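Protein-L-isoaspartate(D-aspartate) O-methyltransferase (Sulfolobus tokodaii, PDB 1VBF) probably catalyses methyl transfer from S-adenosyl-L-methionine to L-isoaspartyl residues of damaged proteins, a step in their repair or degradation. Local coordinates at residues 9-14 against 18-23; 61-66 against 85-90. All coordinates share one frame; numbering follows the deposited sequence.

Interaction 1 (9-14 against 18-23); sequences RKIKTQ and EAFNKV
The carbonyl O of Q14 accepts a hydrogen bond from the amide N of E18 at 3.1 Å, with an N-H...O angle of 152°. Since donor and acceptor are four residues apart, this is a main-chain bond of the first turn of helix 14-22. The side chains of the same two residues lie over that turn. Bending of the Q14 chain at chi2 carries its amide towards E18, where NE2 comes within 3.7 Å of the CG methylene. NE2 to E18 OE2 is 4.0 Å and the amide and carboxylate planes are 68° apart, so the polar ends are neighbours rather than partners, at a well exposed spot.

An apolar contact closes the other end. The CD1 methyl of I11 meets CB of F20 at 3.9 Å and approaches the ring obliquely, standing 4.0 Å from both CG and CD2. F20 has CG anti to its backbone N (chi1 -177°), which places the root of the ring beside that methyl. I60 of helix 56-65 touches both I11 and F20, so the apolar patch continues onto that helix, while Y83 of helix 83-91 also packs on F20. The whole is a pair of consecutive helices joined by a short connection, helix 4-10 leading through residues 11-13 into helix 14-22, near the N-terminus and packed against helices 56-65 and 83-91 of the Rossmann-like fold.

Interaction 2 (61-66 against 85-90); sequences FMLDEL and TALIAE
L63, L87 and I88 share one first-torsion setting: in each the leading gamma carbon (CG, or CG1 of the isoleucine) stands anti to the carbonyl carbon, with chi1 of -62° for L63 and -58° for I88. From this setting the leucine fork of helix 56-65 meets two consecutive residues of helix 83-91. The two helices belong to the Rossmann-like fold of S-adenosyl-L-methionine-dependent methyltransferases. Helix 56-65 precedes strand 73-77, and helix 83-91 is the connection between the parallel neighbours 73-77 and 94-99, a beta-alpha-beta crossover.

The evidence for a fork is the division of labour between its methyls. CD1 of L63 reaches CD1 of L87 at 4.0 Å, and the same methyl lies 4.1 Å from CB of L87, so it rests against both the root and one tip of that side chain. The other branch is given over to the isoleucine. In both pairs the side chains run at about a right angle to each other, and the nearest pair of CA atoms, those of L63 and I88, are 8.0 Å apart. The interface is therefore made by side chains, and all three residues are buried.

Neighbouring groups fix helix 83-91 against the sheet. T85 uses OG1 to hydrogen-bond E76 OE1 of strand 73-77, and I88 touches V95 of strand 94-99, so the isoleucine bridges sheet and neighbouring helix. The carbonyl O of L66 is hydrogen-bonded by NH1 of R137 in strand 135-140. On the isoleucine side, CD2 of L63 lies 4.0 Å from CD1 of I88 and 4.2 Å from its CG1.

Overall arrangement
Both segments of interaction 1 come earlier in the chain than those of interaction 2, and the centres of the two contacts are about 9 Å apart. Interaction 2 is the deeper, its centre about 10 Å from that of the chain against about 18 Å for interaction 1. Polar links at two acidic residues join them: D64 of helix 56-65 receives K12 N on OD2, a probable hydrogen bond of 2.8 Å, and T13 N on OD1, while K22 NZ forms a salt bridge with E90 OE1 of helix 83-91. The N-terminal helices are thus fastened to both core helices, forming an outer layer over those that flank the sheet.

Interaction 1 (9-14 against 18-23)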
ATOM      1  N   ARG B   9      30.292  11.465 -26.543  1.00 41.23           N
ATOM      2  CA  ARG B   9      29.671  11.437 -27.863  1.00 44.41           C
ATOM      3  C   ARG B   9      28.331  12.196 -27.862  1.00 44.12           C
ATOM      4  O   ARG B   9      27.975  12.887 -28.826  1.00 43.77           O
ATOM      5  CB  ARG B   9      29.422   9.977 -28.260  1.00 49.28           C
ATOM      6  CG  ARG B   9      29.774   9.641 -29.686  1.00 56.66           C
ATOM      7  CD  ARG B   9      29.243   8.268 -30.083  1.00 63.54           C
ATOM      8  NE  ARG B   9      27.801   8.281 -30.346  1.00 69.71           N
ATOM      9  CZ  ARG B   9      27.118   7.263 -30.876  1.00 72.15           C
ATOM     10  NH1 ARG B   9      27.740   6.133 -31.204  1.00 71.94           N
ATOM     11  NH2 ARG B   9      25.813   7.382 -31.093  1.00 74.37           N
ATOM     12  N   LYS B  10      27.599  12.050 -26.763  1.00 42.86           N
ATOM     13  CA  LYS B  10      26.292  12.667 -26.591  1.00 41.34           C
ATOM     14  C   LYS B  10      26.291  14.175 -26.338  1.00 39.52           C
ATOM     15  O   LYS B  10      25.300  14.836 -26.636  1.00 39.31           O
ATOM     16  CB  LYS B  10      25.565  12.008 -25.418  1.00 43.27           C
ATOM     17  CG  LYS B  10      25.234  10.533 -25.553  1.00 44.71           C
ATOM     18  CD  LYS B  10      24.797  10.018 -24.182  1.00 47.84           C
ATOM     19  CE  LYS B  10      23.847   8.836 -24.274  1.00 50.59           C
ATOM     20  NZ  LYS B  10      23.162   8.605 -22.958  1.00 53.03           N
ATOM     21  N   ILE B  11      27.373  14.712 -25.769  1.00 35.72           N
ATOM     22  CA  ILE B  11      27.430  16.139 -25.457  1.00 33.70           C
ATOM     23  C   ILE B  11      27.238  17.081 -26.656  1.00 34.41           C
ATOM     24  O   ILE B  11      28.007  17.072 -27.612  1.00 31.88           O
ATOM     25  CB  ILE B  11      28.743  16.488 -24.709  1.00 32.46           C
ATOM     26  CG1 ILE B  11      28.805  15.659 -23.426  1.00 28.78           C
ATOM     27  CG2 ILE B  11      28.849  18.026 -24.455  1.00 26.69           C
ATOM     28  CD1 ILE B  11      30.077  15.813 -22.686  1.00 28.90           C
ATOM     29  N   LYS B  12      26.188  17.896 -26.565  1.00 35.52           N
ATOM     30  CA  LYS B  12      25.806  18.849 -27.594  1.00 36.53           C
ATOM     31  C   LYS B  12      26.513  20.201 -27.492  1.00 37.21           C
ATOM     32  O   LYS B  12      26.557  20.957 -28.454  1.00 37.73           O
ATOM     33  CB  LYS B  12      24.294  19.072 -27.537  1.00 38.31           C
ATOM     34  CG  LYS B  12      23.493  18.410 -28.638  1.00 42.35           C
ATOM     35  CD  LYS B  12      23.489  16.912 -28.516  1.00 46.77           C
ATOM     36  CE  LYS B  12      22.934  16.278 -29.780  1.00 48.90           C
ATOM     37  NZ  LYS B  12      22.868  14.791 -29.662  1.00 51.51           N
ATOM     38  N   THR B  13      27.046  20.527 -26.323  1.00 37.76           N
ATOM     39  CA  THR B  13      27.735  21.801 -26.153  1.00 37.34           C
ATOM     40  C   THR B  13      29.235  21.562 -26.256  1.00 38.02           C
ATOM     41  O   THR B  13      29.848  20.971 -25.373  1.00 37.91           O
ATOM     42  CB  THR B  13      27.380  22.423 -24.792  1.00 37.58           C
ATOM     43  OG1 THR B  13      25.993  22.761 -24.785  1.00 36.80           O
ATOM     44  CG2 THR B  13      28.205  23.669 -24.522  1.00 37.10           C
ATOM     45  N   GLN B  14      29.818  22.014 -27.356  1.00 38.92           N
ATOM     46  CA  GLN B  14      31.240  21.824 -27.600  1.00 40.92           C
ATOM     47  C   GLN B  14      32.134  22.167 -26.422  1.00 40.63           C
ATOM     48  O   GLN B  14      33.070  21.433 -26.129  1.00 40.77           O
ATOM     49  CB  GLN B  14      31.688  22.627 -28.837  1.00 41.41           C
ATOM     50  CG  GLN B  14      33.065  22.225 -29.359  1.00 43.29           C
ATOM     51  CD  GLN B  14      33.250  20.705 -29.390  1.00 46.45           C
ATOM     52  OE1 GLN B  14      32.310  19.960 -29.679  1.00 48.85           O
ATOM     53  NE2 GLN B  14      34.467  20.243 -29.098  1.00 46.41           N
ATOM     54  N   GLU B  18      34.704  19.622 -24.223  1.00 40.49           N
ATOM     55  CA  GLU B  18      36.114  19.797 -23.922  1.00 41.50           C
ATOM     56  C   GLU B  18      36.406  19.767 -22.443  1.00 37.79           C
ATOM     57  O   GLU B  18      37.366  19.116 -22.032  1.00 36.84           O
ATOM     58  CB  GLU B  18      36.630  21.084 -24.548  1.00 46.36           C
ATOM     59  CG  GLU B  18      36.433  21.051 -26.026  1.00 55.69           C
ATOM     60  CD  GLU B  18      36.989  22.252 -26.711  1.00 63.09           C
ATOM     61  OE1 GLU B  18      36.687  23.391 -26.271  1.00 67.69           O
ATOM     62  OE2 GLU B  18      37.723  22.049 -27.705  1.00 68.18           O
ATOM     63  N   ALA B  19      35.589  20.464 -21.652  1.00 34.19           N
ATOM     64  CA  ALA B  19      35.750  20.470 -20.200  1.00 31.17           C
ATOM     65  C   ALA B  19      35.630  19.017 -19.667  1.00 30.15           C
ATOM     66  O   ALA B  19      36.447  18.560 -18.862  1.00 27.82           O
ATOM     67  CB  ALA B  19      34.700  21.363 -19.579  1.00 28.35           C
ATOM     68  N   PHE B  20      34.622  18.287 -20.154  1.00 29.10           N
ATOM     69  CA  PHE B  20      34.401  16.906 -19.747  1.00 28.17           C
ATOM     70  C   PHE B  20      35.598  16.001 -20.045  1.00 28.89           C
ATOM     71  O   PHE B  20      35.934  15.109 -19.257  1.00 25.98           O
ATOM     72  CB  PHE B  20      33.160  16.320 -20.430  1.00 26.16           C
ATOM     73  CG  PHE B  20      32.847  14.909 -19.976  1.00 26.21           C
ATOM     74  CD1 PHE B  20      32.497  14.646 -18.645  1.00 23.81           C
ATOM     75  CD2 PHE B  20      33.001  13.834 -20.844  1.00 24.46           C
ATOM     76  CE1 PHE B  20      32.319  13.352 -18.197  1.00 22.27           C
ATOM     77  CE2 PHE B  20      32.826  12.536 -20.398  1.00 24.24           C
ATOM     78  CZ  PHE B  20      32.487  12.293 -19.080  1.00 23.54           C
ATOM     79  N   ASN B  21      36.225  16.214 -21.198  1.00 30.31           N
ATOM     80  CA  ASN B  21      37.363  15.405 -21.548  1.00 33.23           C
ATOM     81  C   ASN B  21      38.576  15.722 -20.679  1.00 34.12           C
ATOM     82  O   ASN B  21      39.286  14.824 -20.237  1.00 34.75           O
ATOM     83  CB  ASN B  21      37.739  15.587 -23.006  1.00 36.06           C
ATOM     84  CG  ASN B  21      38.459  14.378 -23.556  1.00 39.46           C
ATOM     85  OD1 ASN B  21      38.000  13.761 -24.506  1.00 46.17           O
ATOM     86  ND2 ASN B  21      39.574  14.021 -22.953  1.00 40.39           N
ATOM     87  N   LYS B  22      38.782  17.002 -20.403  1.00 35.03           N
ATOM     88  CA  LYS B  22      39.916  17.467 -19.602  1.00 36.33           C
ATOM     89  C   LYS B  22      39.917  17.240 -18.061  1.00 35.96           C
ATOM     90  O   LYS B  22      40.910  16.768 -17.516  1.00 34.00           O
ATOM     91  CB  LYS B  22      40.127  18.953 -19.911  1.00 37.47           C
ATOM     92  CG  LYS B  22      41.153  19.632 -19.046  1.00 39.73           C
ATOM     93  CD  LYS B  22      41.113  21.128 -19.270  1.00 41.57           C
ATOM     94  CE  LYS B  22      41.905  21.871 -18.201  1.00 42.21           C
ATOM     95  NZ  LYS B  22      41.857  23.341 -18.445  1.00 43.86           N
ATOM     96  N   VAL B  23      38.822  17.572 -17.367  1.00 35.14           N
ATOM     97  CA  VAL B  23      38.761  17.420 -15.907  1.00 35.40           C
ATOM     98  C   VAL B  23      38.747  15.962 -15.439  1.00 36.59           C
ATOM     99  O   VAL B  23      37.892  15.171 -15.823  1.00 36.72           O
ATOM    100  CB  VAL B  23      37.527  18.184 -15.313  1.00 35.31           C
ATOM    101  CG1 VAL B  23      37.451  17.991 -13.805  1.00 33.44           C
ATOM    102  CG2 VAL B  23      37.620  19.678 -15.649  1.00 33.05           C
TER

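Interaction 2 (61-66 against 85-90)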
ATOM      1  N   PHE B  61      24.240  15.416 -18.546  1.00 28.80           N
ATOM      2  CA  PHE B  61      23.030  15.732 -19.288  1.00 30.58           C
ATOM      3  C   PHE B  61      22.484  17.088 -18.811  1.00 30.91           C
ATOM      4  O   PHE B  61      22.121  17.947 -19.612  1.00 29.10           O
ATOM      5  CB  PHE B  61      21.965  14.632 -19.091  1.00 31.68           C
ATOM      6  CG  PHE B  61      20.637  14.972 -19.700  1.00 31.30           C
ATOM      7  CD1 PHE B  61      20.515  15.157 -21.081  1.00 32.00           C
ATOM      8  CD2 PHE B  61      19.532  15.215 -18.893  1.00 31.48           C
ATOM      9  CE1 PHE B  61      19.309  15.592 -21.647  1.00 31.57           C
ATOM     10  CE2 PHE B  61      18.318  15.650 -19.446  1.00 31.77           C
ATOM     11  CZ  PHE B  61      18.208  15.843 -20.824  1.00 32.35           C
HETATM   12  N   MSE B  62      22.438  17.277 -17.498  1.00 33.12           N
HETATM   13  CA  MSE B  62      21.952  18.525 -16.938  1.00 35.75           C
HETATM   14  C   MSE B  62      22.798  19.721 -17.358  1.00 35.39           C
HETATM   15  O   MSE B  62      22.262  20.745 -17.805  1.00 33.50           O
HETATM   16  CB  MSE B  62      21.893  18.408 -15.427  1.00 39.67           C
HETATM   17  CG  MSE B  62      20.974  17.285 -14.988  1.00 44.91           C
HETATM   18 SE   MSE B  62      20.603  17.241 -13.090  1.00 52.46          SE
HETATM   19  CE  MSE B  62      21.557  15.623 -12.677  1.00 51.06           C
ATOM     20  N   LEU B  63      24.118  19.593 -17.229  1.00 35.33           N
ATOM     21  CA  LEU B  63      24.999  20.682 -17.634  1.00 34.23           C
ATOM     22  C   LEU B  63      24.870  20.932 -19.130  1.00 34.39           C
ATOM     23  O   LEU B  63      24.856  22.080 -19.568  1.00 35.60           O
ATOM     24  CB  LEU B  63      26.452  20.370 -17.290  1.00 33.07           C
ATOM     25  CG  LEU B  63      26.782  20.192 -15.800  1.00 34.25           C
ATOM     26  CD1 LEU B  63      28.290  20.131 -15.632  1.00 30.88           C
ATOM     27  CD2 LEU B  63      26.186  21.336 -14.971  1.00 33.88           C
ATOM     28  N   ASP B  64      24.753  19.865 -19.917  1.00 34.26           N
ATOM     29  CA  ASP B  64      24.623  20.024 -21.360  1.00 32.85           C
ATOM     30  C   ASP B  64      23.347  20.801 -21.677  1.00 33.05           C
ATOM     31  O   ASP B  64      23.314  21.641 -22.579  1.00 33.06           O
ATOM     32  CB  ASP B  64      24.625  18.653 -22.044  1.00 30.73           C
ATOM     33  CG  ASP B  64      24.967  18.733 -23.540  1.00 31.65           C
ATOM     34  OD1 ASP B  64      25.603  19.732 -23.974  1.00 28.99           O
ATOM     35  OD2 ASP B  64      24.619  17.778 -24.282  1.00 28.99           O
ATOM     36  N   GLU B  65      22.301  20.549 -20.907  1.00 33.72           N
ATOM     37  CA  GLU B  65      21.026  21.224 -21.109  1.00 34.05           C
ATOM     38  C   GLU B  65      21.025  22.655 -20.578  1.00 34.00           C
ATOM     39  O   GLU B  65      20.117  23.429 -20.903  1.00 32.34           O
ATOM     40  CB  GLU B  65      19.918  20.436 -20.417  1.00 36.75           C
ATOM     41  CG  GLU B  65      19.492  19.166 -21.135  1.00 41.31           C
ATOM     42  CD  GLU B  65      18.679  19.459 -22.385  1.00 44.26           C
ATOM     43  OE1 GLU B  65      17.699  20.224 -22.302  1.00 45.76           O
ATOM     44  OE2 GLU B  65      19.015  18.924 -23.458  1.00 46.29           O
ATOM     45  N   LEU B  66      22.032  22.991 -19.764  1.00 33.79           N
ATOM     46  CA  LEU B  66      22.163  24.316 -19.148  1.00 33.56           C
ATOM     47  C   LEU B  66      22.597  25.390 -20.134  1.00 35.40           C
ATOM     48  O   LEU B  66      22.492  26.596 -19.847  1.00 34.31           O
ATOM     49  CB  LEU B  66      23.174  24.266 -18.003  1.00 33.96           C
ATOM     50  CG  LEU B  66      22.820  24.783 -16.593  1.00 34.01           C
ATOM     51  CD1 LEU B  66      24.120  24.998 -15.853  1.00 31.56           C
ATOM     52  CD2 LEU B  66      22.026  26.082 -16.612  1.00 31.47           C
ATOM     53  N   THR B  85      31.312  21.575 -10.420  1.00 31.40           N
ATOM     54  CA  THR B  85      31.681  22.963 -10.239  1.00 31.23           C
ATOM     55  C   THR B  85      32.863  23.192 -11.177  1.00 30.95           C
ATOM     56  O   THR B  85      32.835  24.113 -11.993  1.00 30.50           O
ATOM     57  CB  THR B  85      32.075  23.261  -8.781  1.00 32.83           C
ATOM     58  OG1 THR B  85      31.204  22.550  -7.898  1.00 34.99           O
ATOM     59  CG2 THR B  85      31.947  24.761  -8.490  1.00 30.97           C
ATOM     60  N   ALA B  86      33.887  22.343 -11.081  1.00 29.92           N
ATOM     61  CA  ALA B  86      35.045  22.445 -11.974  1.00 30.55           C
ATOM     62  C   ALA B  86      34.650  22.531 -13.474  1.00 31.30           C
ATOM     63  O   ALA B  86      35.105  23.437 -14.169  1.00 33.87           O
ATOM     64  CB  ALA B  86      35.986  21.263 -11.755  1.00 28.83           C
ATOM     65  N   LEU B  87      33.821  21.606 -13.972  1.00 29.77           N
ATOM     66  CA  LEU B  87      33.398  21.625 -15.376  1.00 27.42           C
ATOM     67  C   LEU B  87      32.753  22.943 -15.800  1.00 28.48           C
ATOM     68  O   LEU B  87      32.926  23.382 -16.941  1.00 28.69           O
ATOM     69  CB  LEU B  87      32.417  20.489 -15.669  1.00 26.40           C
ATOM     70  CG  LEU B  87      32.852  19.029 -15.449  1.00 27.66           C
ATOM     71  CD1 LEU B  87      31.689  18.119 -15.816  1.00 24.37           C
ATOM     72  CD2 LEU B  87      34.090  18.679 -16.286  1.00 25.60           C
ATOM     73  N   ILE B  88      32.008  23.581 -14.902  1.00 27.99           N
ATOM     74  CA  ILE B  88      31.374  24.852 -15.232  1.00 27.95           C
ATOM     75  C   ILE B  88      32.439  25.964 -15.276  1.00 30.55           C
ATOM     76  O   ILE B  88      32.493  26.785 -16.205  1.00 31.01           O
ATOM     77  CB  ILE B  88      30.288  25.201 -14.191  1.00 26.98           C
ATOM     78  CG1 ILE B  88      29.247  24.082 -14.151  1.00 25.35           C
ATOM     79  CG2 ILE B  88      29.610  26.549 -14.534  1.00 25.27           C
ATOM     80  CD1 ILE B  88      28.202  24.267 -13.092  1.00 23.73           C
ATOM     81  N   ALA B  89      33.291  25.976 -14.260  1.00 32.28           N
ATOM     82  CA  ALA B  89      34.369  26.952 -14.155  1.00 33.36           C
ATOM     83  C   ALA B  89      35.226  26.964 -15.429  1.00 34.59           C
ATOM     84  O   ALA B  89      35.687  28.013 -15.881  1.00 35.57           O
ATOM     85  CB  ALA B  89      35.225  26.622 -12.951  1.00 32.33           C
ATOM     86  N   GLU B  90      35.452  25.789 -16.001  1.00 34.30           N
ATOM     87  CA  GLU B  90      36.222  25.687 -17.231  1.00 33.45           C
ATOM     88  C   GLU B  90      35.582  26.457 -18.393  1.00 32.14           C
ATOM     89  O   GLU B  90      36.270  27.052 -19.202  1.00 33.81           O
ATOM     90  CB  GLU B  90      36.350  24.227 -17.639  1.00 32.75           C
ATOM     91  CG  GLU B  90      37.152  23.364 -16.687  1.00 37.64           C
ATOM     92  CD  GLU B  90      38.657  23.469 -16.907  1.00 39.90           C
ATOM     93  OE1 GLU B  90      39.077  23.806 -18.040  1.00 38.81           O
ATOM     94  OE2 GLU B  90      39.417  23.192 -15.948  1.00 40.80           O
TER